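Local coordinates for protein prephenate dehydratase (Arthrobacter aurescens, PDB 3MWB) that probably converts prephenate to phenylpyruvate in L-phenylalanine biosynthesis and binds L-phenylalanine at its ACT domain, at residues Val40-Leu44 with Ala69-Ala73; Ala199-Thr203 with Asp250-Ala255; Asp257-Asp262 with Thr294-Phe299. One frame throughout, in Å; residues are numbered along the deposited sequence.

Contact 1: residues Val40-Leu44 with Ala69-Ala73; sequences VNTAL and ATLDA
The first turn of helix 40-48 lies beside the last turn of helix 67-73. Both backbones are regular alpha-helix, with Leu44 N bonded to Val40 O at 3.0 Å and Ala73 N to Ala69 O at 2.9 Å. The axes of these short segments come within 9.7 Å and cross at -46°, running broadly the same way. In register, the CA atoms of Val40 and Thr70 are 6.1 Å apart and those of Asn41 and Ala73 6.2 Å.

What joins the two turns is apolar. Val40, rotamer t, points toward the partner helix: its CB is 3.9 Å from Ala69 CB and its CG1 4.2 Å from Ala73 CB. One turn on, Leu44 (m, t) also faces across, bringing CD1 to 3.5 Å from Ala73 CB. The small alanines leave room for these larger side chains. This is helix packing in the dehydratase domain, whose architecture is that of type 2 periplasmic binding proteins, with helices laid against mixed sheets; Val40 and Thr70 both touch Val57 of strand 54-60.

No hydrogen bond crosses; of the polar residues, Thr70 is buried in the contact and Asn41 lies at its edge. Thr70 (m) sets OG1 3.5 Å from Val40 CG2, while that hydroxyl is hydrogen-bonded to Pro58 O. Asn41, rotamer t, brings OD1 to 4.3 Å from Ala73 CB, and its side chain also packs on Arg119 of the second subunit.

Contact 2: residues Ala199-Thr203 with Asp250-Ala255; sequences ADKTT and DADGHA
Three backbone hydrogen bonds tie strand segment 200-203 to 250-252 and the residue after it: Thr202 N to Ala251 O and Ala251 N to Thr202 O, both 2.7 Å, then Gly253 N to Asp200 O at 2.9 Å. Thr202 and Ala251 form the antiparallel hydrogen-bonded pair, CA atoms 5.1 Å apart. The non-hydrogen-bonded pairs Lys201-Asp252 (CA-CA 4.8 Å) and Thr203-Asp250 (4.4 Å) flank it; the axes of the short strand segments pass 4.5 Å apart, with 146° between their N-to-C directions.

Side-chain bonds add to the ladder. Thr202 OG1 (chi1 m) donates a hydrogen bond to Gly253 O at 2.6 Å. Thr203 OG1 (chi1 m) donates to Asp250 OD1 at 2.8 Å, and this hydroxyl also bonds Tyr280 OH. A water lies 2.9 Å from Lys201 NZ and 2.7 Å from Asp250 OD2; these two charges have salt-bridge partners in Glu85 and Arg232, respectively.

Beyond the hydrogen bonds, Lys201 CA makes a CA-H...O contact with Ala251 O at 3.3 Å, and Lys201 CG lies 4.1 Å from Asp250 CB. Gly253, at phi/psi 133/172, turns the chain out of the strand where a CB would collide with the preceding carbonyl.

These are the two central strands of the four-stranded antiparallel ACT-domain sheet: strand 275-281 flanks 200-207 and strand 230-237 flanks 245-252, while the chain beyond Gly253 leads into helix 258-270.

Contact 3: residues Asp257-Asp262 with Thr294-Phe299; sequences DSRVAD and TSDAAF
Two helix starts meet here, joining helix 258-270 of the ACT domain to the C-terminal helix 296-311 through one direct hydrogen bond, ordered waters and an aromatic ring. Ser258 and Asp296 are nearest in register, CA atoms 5.2 Å apart. Ser295 OG caps its own helix, accepting Ala298 N at 3.2 Å. Asp257, the other N-cap, makes no side-chain capping bond; its OD2 accepts from His254 N. A water spans Asp257 OD1 (2.6 Å) and Asp296 OD2 (2.7 Å). Another donates to Asp296 OD1 (2.6 Å) and Thr294 O (2.7 Å) and accepts from Arg259 N and NH1, each at 3.1 Å. Phe299 (m, chi2 86°) lays one ring face under Ser258 O and Arg259 N, CE1 3.6 Å from Arg259 CB; Asp262 OD2, salt-bridged to Arg226, sits at the ring edge, 3.7 Å from CE2. In this N-terminus-to-N-terminus packing, Asp296 OD1 (chi1 m) accepts Ser258 N at 2.8 Å, serving a first-turn amide that lacks a carbonyl partner within its own helix.

Along the chain the three contacts follow in series. Contact 1 belongs to the dehydratase domain, whereas contacts 2 and 3 belong to the ACT domain and the C-terminal helix after it. Contact 1 is centred 21 Å from contact 2 and 33 Å from contact 3, touching neither, although Asp72, within segment 69-73, forms a salt bridge with Arg236 on ACT strand 230-237. Contacts 2 and 3 have centres 13 Å apart and do touch: strand 245-252 leads into helix 258-270, and Val260 packs on Gly253, His254 and Ala255. The sheet carrying contact 2 belongs to the phenylalanine-binding domain; contact 3 lies farther out, beside the third subunit.

Contact 1: residues Val40-Leu44 with Ala69-Ala73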
ATOM      1  N   VAL A  40      12.829  35.477  -9.099  1.00 25.25           N
ATOM      2  CA  VAL A  40      11.775  34.982  -8.241  1.00 22.35           C
ATOM      3  C   VAL A  40      12.047  35.214  -6.749  1.00 22.45           C
ATOM      4  O   VAL A  40      11.128  35.622  -6.026  1.00 20.66           O
ATOM      5  CB  VAL A  40      11.431  33.487  -8.558  1.00 23.03           C
ATOM      6  CG1 VAL A  40      10.731  32.825  -7.390  1.00 21.13           C
ATOM      7  CG2 VAL A  40      10.576  33.434  -9.825  1.00 20.66           C
ATOM      8  N   ASN A  41      13.272  34.957  -6.282  1.00 24.42           N
ATOM      9  CA  ASN A  41      13.540  35.143  -4.864  1.00 26.15           C
ATOM     10  C   ASN A  41      13.325  36.592  -4.437  1.00 24.83           C
ATOM     11  O   ASN A  41      12.667  36.838  -3.437  1.00 24.03           O
ATOM     12  CB  ASN A  41      14.922  34.662  -4.420  1.00 30.20           C
ATOM     13  CG  ASN A  41      15.009  34.527  -2.890  1.00 35.21           C
ATOM     14  OD1 ASN A  41      14.257  33.742  -2.276  1.00 39.13           O
ATOM     15  ND2 ASN A  41      15.885  35.317  -2.264  1.00 39.49           N
ATOM     16  N   THR A  42      13.853  37.534  -5.219  1.00 26.41           N
ATOM     17  CA  THR A  42      13.682  38.964  -4.953  1.00 27.30           C
ATOM     18  C   THR A  42      12.209  39.350  -4.922  1.00 24.80           C
ATOM     19  O   THR A  42      11.793  40.143  -4.062  1.00 24.68           O
ATOM     20  CB  THR A  42      14.461  39.820  -5.971  1.00 30.73           C
ATOM     21  OG1 THR A  42      15.861  39.555  -5.813  1.00 34.29           O
ATOM     22  CG2 THR A  42      14.240  41.314  -5.719  1.00 33.31           C
ATOM     23  N   ALA A  43      11.416  38.784  -5.837  1.00 22.90           N
ATOM     24  CA  ALA A  43       9.965  39.037  -5.838  1.00 22.01           C
ATOM     25  C   ALA A  43       9.341  38.605  -4.514  1.00 20.52           C
ATOM     26  O   ALA A  43       8.551  39.351  -3.901  1.00 21.03           O
ATOM     27  CB  ALA A  43       9.263  38.322  -7.024  1.00 21.39           C
ATOM     28  N   LEU A  44       9.680  37.394  -4.080  1.00 20.56           N
ATOM     29  CA  LEU A  44       9.096  36.826  -2.860  1.00 19.73           C
ATOM     30  C   LEU A  44       9.627  37.496  -1.596  1.00 20.78           C
ATOM     31  O   LEU A  44       8.894  37.674  -0.614  1.00 20.30           O
ATOM     32  CB  LEU A  44       9.321  35.311  -2.811  1.00 20.56           C
ATOM     33  CG  LEU A  44       8.602  34.492  -3.910  1.00 21.36           C
ATOM     34  CD1 LEU A  44       9.015  33.020  -3.864  1.00 23.71           C
ATOM     35  CD2 LEU A  44       7.087  34.575  -3.810  1.00 22.14           C
ATOM     36  N   ALA A  69      13.281  28.104  -9.862  1.00 26.96           N
ATOM     37  CA  ALA A  69      13.447  29.110  -8.816  1.00 26.32           C
ATOM     38  C   ALA A  69      12.208  29.161  -7.912  1.00 25.03           C
ATOM     39  O   ALA A  69      12.328  29.227  -6.691  1.00 25.18           O
ATOM     40  CB  ALA A  69      13.736  30.484  -9.405  1.00 25.84           C
ATOM     41  N   THR A  70      11.029  29.140  -8.517  1.00 24.11           N
ATOM     42  CA  THR A  70       9.780  29.240  -7.775  1.00 23.81           C
ATOM     43  C   THR A  70       9.588  28.056  -6.829  1.00 24.25           C
ATOM     44  O   THR A  70       9.267  28.237  -5.665  1.00 24.05           O
ATOM     45  CB  THR A  70       8.581  29.326  -8.724  1.00 23.48           C
ATOM     46  OG1 THR A  70       8.605  30.590  -9.398  1.00 22.90           O
ATOM     47  CG2 THR A  70       7.280  29.172  -7.949  1.00 23.61           C
ATOM     48  N   LEU A  71       9.819  26.855  -7.346  1.00 25.48           N
ATOM     49  CA  LEU A  71       9.628  25.620  -6.602  1.00 26.69           C
ATOM     50  C   LEU A  71      10.568  25.554  -5.411  1.00 26.15           C
ATOM     51  O   LEU A  71      10.184  25.089  -4.349  1.00 27.13           O
ATOM     52  CB  LEU A  71       9.842  24.410  -7.517  1.00 28.43           C
ATOM     53  CG  LEU A  71       8.885  24.286  -8.703  1.00 29.76           C
ATOM     54  CD1 LEU A  71       9.297  23.090  -9.564  1.00 35.14           C
ATOM     55  CD2 LEU A  71       7.452  24.132  -8.209  1.00 28.67           C
ATOM     56  N   ASP A  72      11.790  26.048  -5.575  1.00 25.84           N
ATOM     57  CA  ASP A  72      12.742  26.023  -4.463  1.00 25.61           C
ATOM     58  C   ASP A  72      12.414  27.126  -3.458  1.00 24.64           C
ATOM     59  O   ASP A  72      12.482  26.911  -2.237  1.00 25.07           O
ATOM     60  CB  ASP A  72      14.178  26.122  -4.991  1.00 26.41           C
ATOM     61  CG  ASP A  72      14.631  24.836  -5.673  1.00 28.97           C
ATOM     62  OD1 ASP A  72      13.928  23.808  -5.525  1.00 31.86           O
ATOM     63  OD2 ASP A  72      15.693  24.842  -6.336  1.00 30.72           O
ATOM     64  N   ALA A  73      12.031  28.292  -3.966  1.00 23.03           N
ATOM     65  CA  ALA A  73      11.827  29.466  -3.089  1.00 23.96           C
ATOM     66  C   ALA A  73      10.672  29.282  -2.091  1.00 24.51           C
ATOM     67  O   ALA A  73      10.779  29.672  -0.914  1.00 25.77           O
ATOM     68  CB  ALA A  73      11.623  30.717  -3.921  1.00 22.97           C
TER

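Contact 2: residues Ala199-Thr203 with Asp250-Ala255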
ATOM      1  N   ALA A 199     -14.239  23.799  -6.049  1.00 25.40           N
ATOM      2  CA  ALA A 199     -13.333  23.650  -7.177  1.00 25.23           C
ATOM      3  C   ALA A 199     -11.988  24.291  -6.793  1.00 24.49           C
ATOM      4  O   ALA A 199     -11.538  25.253  -7.405  1.00 24.97           O
ATOM      5  CB  ALA A 199     -13.930  24.276  -8.449  1.00 25.19           C
ATOM      6  N   ASP A 200     -11.361  23.735  -5.759  1.00 24.00           N
ATOM      7  CA  ASP A 200     -10.180  24.348  -5.169  1.00 23.05           C
ATOM      8  C   ASP A 200      -8.975  23.449  -5.337  1.00 21.77           C
ATOM      9  O   ASP A 200      -9.098  22.255  -5.636  1.00 20.40           O
ATOM     10  CB  ASP A 200     -10.402  24.618  -3.673  1.00 23.35           C
ATOM     11  CG  ASP A 200     -11.473  25.675  -3.407  1.00 25.18           C
ATOM     12  OD1 ASP A 200     -11.426  26.753  -4.011  1.00 24.75           O
ATOM     13  OD2 ASP A 200     -12.366  25.419  -2.575  1.00 27.03           O
ATOM     14  N   LYS A 201      -7.808  24.047  -5.111  1.00 21.69           N
ATOM     15  CA  LYS A 201      -6.543  23.361  -5.111  1.00 21.93           C
ATOM     16  C   LYS A 201      -5.876  23.613  -3.756  1.00 21.73           C
ATOM     17  O   LYS A 201      -6.008  24.696  -3.178  1.00 21.23           O
ATOM     18  CB  LYS A 201      -5.692  23.942  -6.243  1.00 22.99           C
ATOM     19  CG  LYS A 201      -4.586  23.056  -6.747  1.00 23.70           C
ATOM     20  CD  LYS A 201      -3.946  23.631  -8.043  1.00 22.41           C
ATOM     21  CE  LYS A 201      -4.569  23.121  -9.342  1.00 22.39           C
ATOM     22  NZ  LYS A 201      -3.854  23.729 -10.507  1.00 22.89           N
ATOM     23  N   THR A 202      -5.166  22.612  -3.246  1.00 21.20           N
ATOM     24  CA  THR A 202      -4.366  22.786  -2.046  1.00 21.15           C
ATOM     25  C   THR A 202      -2.940  22.368  -2.349  1.00 20.74           C
ATOM     26  O   THR A 202      -2.707  21.292  -2.909  1.00 20.92           O
ATOM     27  CB  THR A 202      -4.961  22.030  -0.817  1.00 21.62           C
ATOM     28  OG1 THR A 202      -6.237  22.590  -0.468  1.00 21.69           O
ATOM     29  CG2 THR A 202      -4.036  22.120   0.436  1.00 21.58           C
ATOM     30  N   THR A 203      -1.990  23.220  -1.972  1.00 20.64           N
ATOM     31  CA  THR A 203      -0.567  22.975  -2.207  1.00 20.20           C
ATOM     32  C   THR A 203       0.182  22.795  -0.882  1.00 20.17           C
ATOM     33  O   THR A 203      -0.038  23.544   0.088  1.00 21.04           O
ATOM     34  CB  THR A 203       0.085  24.128  -3.056  1.00 20.83           C
ATOM     35  OG1 THR A 203      -0.624  24.297  -4.294  1.00 20.28           O
ATOM     36  CG2 THR A 203       1.559  23.830  -3.390  1.00 19.67           C
ATOM     37  N   ASP A 250       0.437  19.442  -5.478  1.00 19.42           N
ATOM     38  CA  ASP A 250      -0.895  20.084  -5.561  1.00 19.45           C
ATOM     39  C   ASP A 250      -1.953  19.004  -5.455  1.00 19.55           C
ATOM     40  O   ASP A 250      -1.897  18.001  -6.197  1.00 19.84           O
ATOM     41  CB  ASP A 250      -1.108  20.851  -6.886  1.00 19.21           C
ATOM     42  CG  ASP A 250      -0.084  21.978  -7.114  1.00 20.58           C
ATOM     43  OD1 ASP A 250       0.500  22.511  -6.132  1.00 20.64           O
ATOM     44  OD2 ASP A 250       0.124  22.350  -8.294  1.00 18.11           O
ATOM     45  N   ALA A 251      -2.897  19.189  -4.525  1.00 19.57           N
ATOM     46  CA  ALA A 251      -4.055  18.293  -4.368  1.00 19.25           C
ATOM     47  C   ALA A 251      -5.339  19.003  -4.748  1.00 20.31           C
ATOM     48  O   ALA A 251      -5.431  20.245  -4.616  1.00 20.65           O
ATOM     49  CB  ALA A 251      -4.139  17.790  -2.927  1.00 19.82           C
ATOM     50  N   ASP A 252      -6.318  18.242  -5.242  1.00 20.12           N
ATOM     51  CA  ASP A 252      -7.696  18.740  -5.444  1.00 21.02           C
ATOM     52  C   ASP A 252      -8.371  18.877  -4.097  1.00 20.89           C
ATOM     53  O   ASP A 252      -8.437  17.906  -3.325  1.00 21.07           O
ATOM     54  CB  ASP A 252      -8.532  17.745  -6.235  1.00 22.01           C
ATOM     55  CG  ASP A 252      -8.120  17.637  -7.689  1.00 25.03           C
ATOM     56  OD1 ASP A 252      -7.262  18.440  -8.142  1.00 28.50           O
ATOM     57  OD2 ASP A 252      -8.688  16.758  -8.392  1.00 27.61           O
ATOM     58  N   GLY A 253      -8.885  20.062  -3.795  1.00 20.09           N
ATOM     59  CA  GLY A 253      -9.574  20.240  -2.550  1.00 19.64           C
ATOM     60  C   GLY A 253      -9.189  21.472  -1.781  1.00 20.14           C
ATOM     61  O   GLY A 253      -8.226  22.188  -2.111  1.00 19.39           O
ATOM     62  N   HIS A 254      -9.945  21.710  -0.725  1.00 19.90           N
ATOM     63  CA  HIS A 254      -9.721  22.869   0.129  1.00 20.56           C
ATOM     64  C   HIS A 254      -9.396  22.354   1.532  1.00 20.27           C
ATOM     65  O   HIS A 254      -9.976  21.364   1.973  1.00 19.63           O
ATOM     66  CB  HIS A 254     -10.989  23.679   0.165  1.00 20.17           C
ATOM     67  CG  HIS A 254     -10.866  24.968   0.906  1.00 21.50           C
ATOM     68  ND1 HIS A 254     -10.649  26.168   0.270  1.00 23.33           N
ATOM     69  CD2 HIS A 254     -10.981  25.255   2.222  1.00 22.12           C
ATOM     70  CE1 HIS A 254     -10.633  27.143   1.165  1.00 21.77           C
ATOM     71  NE2 HIS A 254     -10.829  26.612   2.359  1.00 23.73           N
ATOM     72  N   ALA A 255      -8.480  23.034   2.230  1.00 21.24           N
ATOM     73  CA  ALA A 255      -8.032  22.607   3.564  1.00 21.79           C
ATOM     74  C   ALA A 255      -9.182  22.297   4.544  1.00 22.66           C
ATOM     75  O   ALA A 255      -9.035  21.426   5.403  1.00 22.85           O
ATOM     76  CB  ALA A 255      -7.087  23.636   4.165  1.00 23.54           C
TER
HETATM   77  O   HOH W   1      -1.701  21.748 -10.156  1.00 20.88           O

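Contact 3: residues Asp257-Asp262 with Thr294-Phe299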
ATOM      1  N   ASP A 257     -12.281  21.068   3.726  1.00 22.26           N
ATOM      2  CA  ASP A 257     -12.879  19.774   3.384  1.00 21.48           C
ATOM      3  C   ASP A 257     -12.323  18.726   4.344  1.00 20.76           C
ATOM      4  O   ASP A 257     -11.109  18.657   4.556  1.00 19.79           O
ATOM      5  CB  ASP A 257     -12.525  19.377   1.964  1.00 21.15           C
ATOM      6  CG  ASP A 257     -13.027  20.378   0.933  1.00 23.18           C
ATOM      7  OD1 ASP A 257     -14.073  21.010   1.162  1.00 25.32           O
ATOM      8  OD2 ASP A 257     -12.364  20.534  -0.096  1.00 21.35           O
ATOM      9  N   SER A 258     -13.207  17.908   4.910  1.00 20.48           N
ATOM     10  CA  SER A 258     -12.801  16.982   5.974  1.00 20.63           C
ATOM     11  C   SER A 258     -11.706  16.021   5.507  1.00 20.33           C
ATOM     12  O   SER A 258     -10.783  15.735   6.270  1.00 20.27           O
ATOM     13  CB  SER A 258     -13.999  16.207   6.515  1.00 19.90           C
ATOM     14  OG  SER A 258     -14.961  17.079   7.085  1.00 20.82           O
ATOM     15  N   ARG A 259     -11.794  15.547   4.261  1.00 19.82           N
ATOM     16  CA  ARG A 259     -10.809  14.584   3.757  1.00 19.52           C
ATOM     17  C   ARG A 259      -9.436  15.242   3.592  1.00 19.66           C
ATOM     18  O   ARG A 259      -8.423  14.585   3.700  1.00 19.44           O
ATOM     19  CB  ARG A 259     -11.256  13.937   2.426  1.00 19.07           C
ATOM     20  CG  ARG A 259     -11.389  14.943   1.289  1.00 19.05           C
ATOM     21  CD  ARG A 259     -12.129  14.365   0.057  1.00 18.78           C
ATOM     22  NE  ARG A 259     -12.144  15.362  -1.025  1.00 21.00           N
ATOM     23  CZ  ARG A 259     -12.968  16.411  -1.090  1.00 23.01           C
ATOM     24  NH1 ARG A 259     -13.892  16.612  -0.155  1.00 22.52           N
ATOM     25  NH2 ARG A 259     -12.888  17.264  -2.118  1.00 22.73           N
ATOM     26  N   VAL A 260      -9.426  16.551   3.355  1.00 19.84           N
ATOM     27  CA  VAL A 260      -8.187  17.268   3.122  1.00 19.58           C
ATOM     28  C   VAL A 260      -7.526  17.607   4.449  1.00 19.74           C
ATOM     29  O   VAL A 260      -6.329  17.408   4.595  1.00 20.24           O
ATOM     30  CB  VAL A 260      -8.395  18.536   2.254  1.00 18.68           C
ATOM     31  CG1 VAL A 260      -7.065  19.299   2.077  1.00 20.02           C
ATOM     32  CG2 VAL A 260      -9.007  18.169   0.864  1.00 20.15           C
ATOM     33  N   ALA A 261      -8.301  18.148   5.392  1.00 20.35           N
ATOM     34  CA  ALA A 261      -7.808  18.391   6.737  1.00 21.08           C
ATOM     35  C   ALA A 261      -7.254  17.105   7.315  1.00 21.52           C
ATOM     36  O   ALA A 261      -6.195  17.117   7.950  1.00 22.20           O
ATOM     37  CB  ALA A 261      -8.911  18.971   7.662  1.00 20.77           C
ATOM     38  N   ASP A 262      -7.978  16.009   7.123  1.00 21.98           N
ATOM     39  CA  ASP A 262      -7.519  14.723   7.624  1.00 23.44           C
ATOM     40  C   ASP A 262      -6.189  14.307   6.990  1.00 21.74           C
ATOM     41  O   ASP A 262      -5.267  13.908   7.700  1.00 22.01           O
ATOM     42  CB  ASP A 262      -8.585  13.643   7.439  1.00 25.30           C
ATOM     43  CG  ASP A 262      -8.485  12.554   8.484  1.00 29.31           C
ATOM     44  OD1 ASP A 262      -8.604  12.888   9.692  1.00 29.94           O
ATOM     45  OD2 ASP A 262      -8.303  11.367   8.100  1.00 30.28           O
ATOM     46  N   THR A 294     -15.902   9.433   1.271  1.00 20.44           N
ATOM     47  CA  THR A 294     -14.934  10.498   1.643  1.00 20.73           C
ATOM     48  C   THR A 294     -15.542  11.869   1.801  1.00 19.72           C
ATOM     49  O   THR A 294     -14.799  12.865   2.007  1.00 21.23           O
ATOM     50  CB  THR A 294     -13.753  10.636   0.664  1.00 21.66           C
ATOM     51  OG1 THR A 294     -14.214  11.222  -0.558  1.00 21.19           O
ATOM     52  CG2 THR A 294     -13.085   9.276   0.390  1.00 23.91           C
ATOM     53  N   SER A 295     -16.868  11.938   1.710  1.00 18.89           N
ATOM     54  CA  SER A 295     -17.561  13.221   1.879  1.00 18.91           C
ATOM     55  C   SER A 295     -17.468  13.711   3.320  1.00 19.10           C
ATOM     56  O   SER A 295     -17.175  12.947   4.254  1.00 19.43           O
ATOM     57  CB  SER A 295     -19.034  13.128   1.445  1.00 19.43           C
ATOM     58  OG  SER A 295     -19.755  12.330   2.346  1.00 21.55           O
ATOM     59  N   ASP A 296     -17.696  15.004   3.500  1.00 19.34           N
ATOM     60  CA  ASP A 296     -17.683  15.575   4.816  1.00 20.08           C
ATOM     61  C   ASP A 296     -18.664  14.796   5.702  1.00 19.66           C
ATOM     62  O   ASP A 296     -18.388  14.558   6.884  1.00 20.12           O
ATOM     63  CB  ASP A 296     -18.024  17.064   4.733  1.00 21.65           C
ATOM     64  CG  ASP A 296     -16.826  17.931   4.319  1.00 24.50           C
ATOM     65  OD1 ASP A 296     -15.773  17.411   3.846  1.00 22.72           O
ATOM     66  OD2 ASP A 296     -16.938  19.164   4.489  1.00 27.24           O
ATOM     67  N   ALA A 297     -19.779  14.373   5.108  1.00 18.84           N
ATOM     68  CA  ALA A 297     -20.826  13.637   5.812  1.00 19.72           C
ATOM     69  C   ALA A 297     -20.337  12.280   6.300  1.00 19.26           C
ATOM     70  O   ALA A 297     -20.597  11.912   7.449  1.00 19.09           O
ATOM     71  CB  ALA A 297     -22.109  13.497   4.953  1.00 19.57           C
ATOM     72  N   ALA A 298     -19.628  11.549   5.433  1.00 18.58           N
ATOM     73  CA  ALA A 298     -19.087  10.249   5.828  1.00 19.37           C
ATOM     74  C   ALA A 298     -18.097  10.407   7.000  1.00 19.54           C
ATOM     75  O   ALA A 298     -18.150   9.642   7.979  1.00 20.50           O
ATOM     76  CB  ALA A 298     -18.422   9.545   4.623  1.00 18.61           C
ATOM     77  N   PHE A 299     -17.224  11.417   6.913  1.00 20.07           N
ATOM     78  CA  PHE A 299     -16.266  11.683   7.969  1.00 20.20           C
ATOM     79  C   PHE A 299     -16.985  11.966   9.285  1.00 20.56           C
ATOM     80  O   PHE A 299     -16.548  11.527  10.338  1.00 20.55           O
ATOM     81  CB  PHE A 299     -15.322  12.843   7.608  1.00 21.84           C
ATOM     82  CG  PHE A 299     -14.095  12.401   6.869  1.00 23.18           C
ATOM     83  CD1 PHE A 299     -14.110  12.247   5.477  1.00 19.62           C
ATOM     84  CD2 PHE A 299     -12.931  12.094   7.567  1.00 23.71           C
ATOM     85  CE1 PHE A 299     -12.986  11.804   4.816  1.00 20.17           C
ATOM     86  CE2 PHE A 299     -11.790  11.650   6.885  1.00 25.08           C
ATOM     87  CZ  PHE A 299     -11.827  11.497   5.518  1.00 24.66           C
TER
HETATM   88  O   HOH W   2     -16.430  20.262   2.050  1.00 25.66           O
HETATM   89  O   HOH W   3     -16.938  16.160   8.482  1.00 21.24           O
HETATM   90  O   HOH W   4     -14.454  15.497   2.664  1.00 16.89           O